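PDB 5FHK: LysR family transcriptional regulator from Vibrio vulnificus, which probably binds specific DNA sequences to regulate transcription of virulence genes, and is represented here by its regulatory domain alone. Local coordinates for residues 21-24 and 25-28; 85-89 and 90-94. All coordinates share one frame; numbering follows the deposited sequence.

Overall arrangement
The two contacts are both local, yet they sit on opposite sides of the chain's centre, with their own centres about 37 Å apart and their nearest atoms about 25 Å apart. Interaction 1 is buried: it lies wholly within helix 18-32, where regular backbone bonds run beside packed methionine and leucine side chains, and Asn27 reaches the second subunit. Interaction 2 is a surface contact, where helix 84-87 ends and the loop toward strand 104-107 begins. No helical ladder continues there. A weak turn bond, a histidine that bonds the backbone oxygen of Tyr86 and lies over its ring, and a methionine methyl do the holding, without help from the other subunit.

Interaction 1 of 2, residues 21-24 and 25-28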
loop_
_atom_site.group_PDB
_atom_site.type_symbol
_atom_site.label_atom_id
_atom_site.label_comp_id
_atom_site.label_asym_id
_atom_site.label_seq_id
_atom_site.Cartn_x
_atom_site.Cartn_y
_atom_site.Cartn_z
ATOM N N MET A 21 -10.587 -5.296 -1.346
ATOM C CA MET A 21 -11.955 -5.462 -0.876
ATOM C C MET A 21 -12.819 -4.218 -1.022
ATOM O O MET A 21 -14.051 -4.344 -1.055
ATOM C CB MET A 21 -11.956 -5.884 0.598
ATOM C CG MET A 21 -11.134 -7.112 0.873
ATOM S SD MET A 21 -11.418 -7.748 2.542
ATOM C CE MET A 21 -13.189 -8.048 2.476
ATOM N N MET A 22 -12.238 -3.024 -1.097
ATOM C CA MET A 22 -13.064 -1.817 -1.181
ATOM C C MET A 22 -13.146 -1.219 -2.574
ATOM O O MET A 22 -14.235 -0.831 -3.005
ATOM C CB MET A 22 -12.548 -0.735 -0.236
ATOM C CG MET A 22 -12.580 -1.122 1.195
ATOM S SD MET A 22 -14.256 -1.350 1.777
ATOM C CE MET A 22 -14.367 -3.142 1.869
ATOM N N MET A 23 -12.020 -1.129 -3.279
ATOM C CA MET A 23 -11.967 -0.336 -4.506
ATOM C C MET A 23 -12.939 -0.779 -5.598
ATOM O O MET A 23 -13.393 0.094 -6.356
ATOM C CB MET A 23 -10.528 -0.323 -5.071
ATOM C CG MET A 23 -9.595 0.739 -4.463
ATOM S SD MET A 23 -10.367 2.305 -3.929
ATOM C CE MET A 23 -10.631 3.148 -5.496
ATOM N N PRO A 24 -13.226 -2.071 -5.811
ATOM C CA PRO A 24 -14.234 -2.400 -6.843
ATOM C C PRO A 24 -15.565 -1.732 -6.554
ATOM O O PRO A 24 -16.160 -1.099 -7.435
ATOM C CB PRO A 24 -14.322 -3.931 -6.763
ATOM C CG PRO A 24 -12.962 -4.338 -6.253
ATOM C CD PRO A 24 -12.554 -3.279 -5.293
ATOM N N MET A 25 -16.032 -1.849 -5.309
ATOM C CA MET A 25 -17.263 -1.183 -4.904
ATOM C C MET A 25 -17.143 0.323 -5.044
ATOM O O MET A 25 -18.053 0.985 -5.561
ATOM C CB MET A 25 -17.562 -1.541 -3.457
ATOM C CG MET A 25 -18.951 -1.235 -2.971
ATOM S SD MET A 25 -19.202 -2.362 -1.540
ATOM C CE MET A 25 -17.624 -2.248 -0.696
ATOM N N LEU A 26 -16.024 0.886 -4.577
ATOM C CA LEU A 26 -15.861 2.339 -4.621
ATOM C C LEU A 26 -15.786 2.845 -6.048
ATOM O O LEU A 26 -16.285 3.935 -6.349
ATOM C CB LEU A 26 -14.604 2.746 -3.859
ATOM C CG LEU A 26 -14.847 2.702 -2.352
ATOM C CD1 LEU A 26 -13.524 2.720 -1.617
ATOM C CD2 LEU A 26 -15.710 3.891 -1.958
ATOM N N ASN A 27 -15.107 2.114 -6.924
ATOM C CA ASN A 27 -15.013 2.580 -8.309
ATOM C C ASN A 27 -16.374 2.484 -8.996
ATOM O O ASN A 27 -16.756 3.377 -9.763
ATOM C CB ASN A 27 -13.937 1.781 -9.077
ATOM C CG ASN A 27 -12.511 2.185 -8.719
ATOM O OD1 ASN A 27 -12.259 3.343 -8.341
ATOM N ND2 ASN A 27 -11.550 1.234 -8.854
ATOM N N GLY A 28 -17.160 1.461 -8.666
ATOM C CA GLY A 28 -18.498 1.371 -9.233
ATOM C C GLY A 28 -19.405 2.474 -8.730
ATOM O O GLY A 28 -20.243 2.987 -9.472
#
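The flat amide of Asn27 has the carbonyl oxygen of Met23 over one face, with Met23 O 3.3 Å from Asn27 CG. The methyl of Met23 approaches that same side obliquely, and its CE comes to 3.3 Å from Asn27 OD1, an oxygen that is buried with no polar partner in the model. The amide nitrogen ND2 is hydrogen-bonded to Ser141 OG of the second subunit, which fixes which way the amide is turned. Met23 gets its methyl there by bending: chi2 of -32° and chi3 of -76° fold the thioether forward along the helix instead of letting it run straight out. The bend also brings Met23 SD to 3.9 Å from Leu26 CD1. That CD1 also meets Met22 CB, one turn earlier on the helix, at 3.8 Å.

Underneath runs the ordinary i to i+4 ladder: Leu26 N to Met22 O at 2.9 Å, Asn27 N to Met23 O at 2.7 Å, Gly28 N to Pro24 O at 3.0 Å. Pro24 has no N-H to give to the turn before it, and the helix kinks there. On another flank, the Met22 and Met25 methyls come within 4.2 Å of each other, CE to CE.

Met22 and Leu26 rest on strand 9-14, Met25 on helix 192-204, and Met23 on Val138 of the second subunit. This is the helix of a beta-alpha-beta unit (strand 9-14, helix 18-32, strand 38-43) in the periplasmic-binding-protein-like fold of LysR regulatory domains, with one flank given over to the dimer interface.

Interaction 2 of 2, residues 85-89 and 90-94; sequences EYVNA and HPMPT
His90 sets its imidazole over one face of the Tyr86 ring, the two side chains crossing at about a right angle. The planes meet at 48° with the ring centroids 4.4 Å apart, an oblique pair that is neither a stack nor a T-shape. Imidazole ND1 is the atom that leans in, 3.2 Å above the tyrosine plane and displaced toward the rim, close to CE1 and CZ.

The same nitrogen donates a hydrogen bond to the backbone oxygen of Tyr86, ND1 to O 3.3 Å. It arrives in the carbonyl plane on a lone pair, although the N-H is bent to 136° and the oxygen stands well out of the imidazole plane. With His90 CG beside its own backbone N (chi1 -57°), the ring folds back over the helix end instead of following the chain onward. The other face of the imidazole, the one turned from the tyrosine, receives the Ala89 methyl in a CH-pi contact, CB lying 4.3 Å from the ring centroid.

Met92 comes to the same side of the Tyr86 ring as His90, but obliquely and by its methyl, CE to CE2 3.6 Å. Bends at chi2 and chi3 curl the chain back far enough for SD to lie 3.6 Å from Val87 CG2, the two side chains crossing nearly at right angles. A type I turn from Val87 to His90, closed by a weak bond from His90 N to Val87 O at 3.5 Å, makes this return possible.

Tyr86 OH is held by His102 and Phe103 N, so the ring is anchored at its far end. The bond to Tyr86 O suggests that ND1 probably carries a proton, and this long, bent bond joins aromatic and thioether packing in tying the loop to the helix end.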
loop_
_atom_site.group_PDB
_atom_site.type_symbol
_atom_site.label_atom_id
_atom_site.label_comp_id
_atom_site.label_asym_id
_atom_site.label_seq_id
_atom_site.Cartn_x
_atom_site.Cartn_y
_atom_site.Cartn_z
ATOM N N GLU A 85 9.548 -22.442 -4.455
ATOM C CA GLU A 85 11.000 -22.491 -4.342
ATOM C C GLU A 85 11.432 -22.625 -2.882
ATOM O O GLU A 85 12.361 -23.374 -2.572
ATOM C CB GLU A 85 11.617 -21.249 -4.991
ATOM C CG GLU A 85 13.146 -21.226 -4.994
ATOM C CD GLU A 85 13.722 -19.855 -5.372
ATOM O OE1 GLU A 85 13.040 -18.818 -5.134
ATOM O OE2 GLU A 85 14.858 -19.823 -5.915
ATOM N N TYR A 86 10.769 -21.916 -1.967
ATOM C CA TYR A 86 11.114 -22.075 -0.554
ATOM C C TYR A 86 10.763 -23.472 -0.047
ATOM O O TYR A 86 11.493 -24.053 0.769
ATOM C CB TYR A 86 10.400 -21.022 0.292
ATOM C CG TYR A 86 10.798 -21.118 1.747
ATOM C CD1 TYR A 86 11.947 -20.478 2.209
ATOM C CD2 TYR A 86 10.062 -21.875 2.643
ATOM C CE1 TYR A 86 12.333 -20.567 3.518
ATOM C CE2 TYR A 86 10.455 -21.993 3.958
ATOM C CZ TYR A 86 11.588 -21.329 4.396
ATOM O OH TYR A 86 11.971 -21.411 5.725
ATOM N N VAL A 87 9.636 -24.008 -0.502
ATOM C CA VAL A 87 9.178 -25.322 -0.062
ATOM C C VAL A 87 10.123 -26.419 -0.541
ATOM O O VAL A 87 10.441 -27.355 0.204
ATOM C CB VAL A 87 7.736 -25.534 -0.554
ATOM C CG1 VAL A 87 7.308 -26.982 -0.423
ATOM C CG2 VAL A 87 6.801 -24.630 0.214
ATOM N N ASN A 88 10.592 -26.327 -1.781
ATOM C CA ASN A 88 11.477 -27.344 -2.333
ATOM C C ASN A 88 12.920 -27.163 -1.900
ATOM O O ASN A 88 13.788 -27.883 -2.393
ATOM C CB ASN A 88 11.408 -27.350 -3.864
ATOM C CG ASN A 88 10.002 -27.596 -4.394
ATOM O OD1 ASN A 88 9.773 -27.542 -5.606
ATOM N ND2 ASN A 88 9.053 -27.869 -3.494
ATOM N N ALA A 89 13.196 -26.217 -1.010
ATOM C CA ALA A 89 14.532 -26.001 -0.485
ATOM C C ALA A 89 14.650 -26.328 0.996
ATOM O O ALA A 89 15.756 -26.255 1.542
ATOM C CB ALA A 89 14.963 -24.545 -0.721
ATOM N N HIS A 90 13.552 -26.675 1.656
ATOM C CA HIS A 90 13.558 -26.978 3.079
ATOM C C HIS A 90 12.522 -28.053 3.335
ATOM O O HIS A 90 11.530 -28.135 2.604
ATOM C CB HIS A 90 13.240 -25.740 3.933
ATOM C CG HIS A 90 14.173 -24.597 3.701
ATOM N ND1 HIS A 90 13.789 -23.442 3.055
ATOM C CD2 HIS A 90 15.484 -24.441 4.004
ATOM C CE1 HIS A 90 14.819 -22.618 2.983
ATOM N NE2 HIS A 90 15.859 -23.201 3.554
ATOM N N PRO A 91 12.717 -28.893 4.348
ATOM C CA PRO A 91 11.622 -29.770 4.775
ATOM C C PRO A 91 10.533 -28.927 5.422
ATOM O O PRO A 91 10.804 -28.092 6.288
ATOM C CB PRO A 91 12.292 -30.728 5.770
ATOM C CG PRO A 91 13.486 -29.977 6.273
ATOM C CD PRO A 91 13.940 -29.088 5.146
ATOM N N MET A 92 9.314 -29.118 4.970
ATOM C CA MET A 92 8.301 -28.196 5.441
ATOM C C MET A 92 7.852 -28.567 6.852
ATOM O O MET A 92 7.938 -29.730 7.252
ATOM C CB MET A 92 7.110 -28.179 4.486
ATOM C CG MET A 92 7.320 -27.283 3.252
ATOM S SD MET A 92 7.656 -25.532 3.639
ATOM C CE MET A 92 9.432 -25.433 3.435
ATOM N N PRO A 93 7.393 -27.590 7.634
ATOM C CA PRO A 93 6.916 -27.895 8.984
ATOM C C PRO A 93 5.597 -28.649 8.943
ATOM O O PRO A 93 4.780 -28.465 8.039
ATOM C CB PRO A 93 6.744 -26.511 9.615
ATOM C CG PRO A 93 6.454 -25.626 8.471
ATOM C CD PRO A 93 7.270 -26.154 7.325
ATOM N N THR A 94 5.399 -29.516 9.937
ATOM C CA THR A 94 4.166 -30.278 10.036
ATOM C C THR A 94 3.387 -30.028 11.325
ATOM O O THR A 94 2.238 -30.462 11.424
ATOM C CB THR A 94 4.445 -31.783 9.875
ATOM O OG1 THR A 94 5.032 -32.297 11.077
ATOM C CG2 THR A 94 5.398 -32.033 8.708
#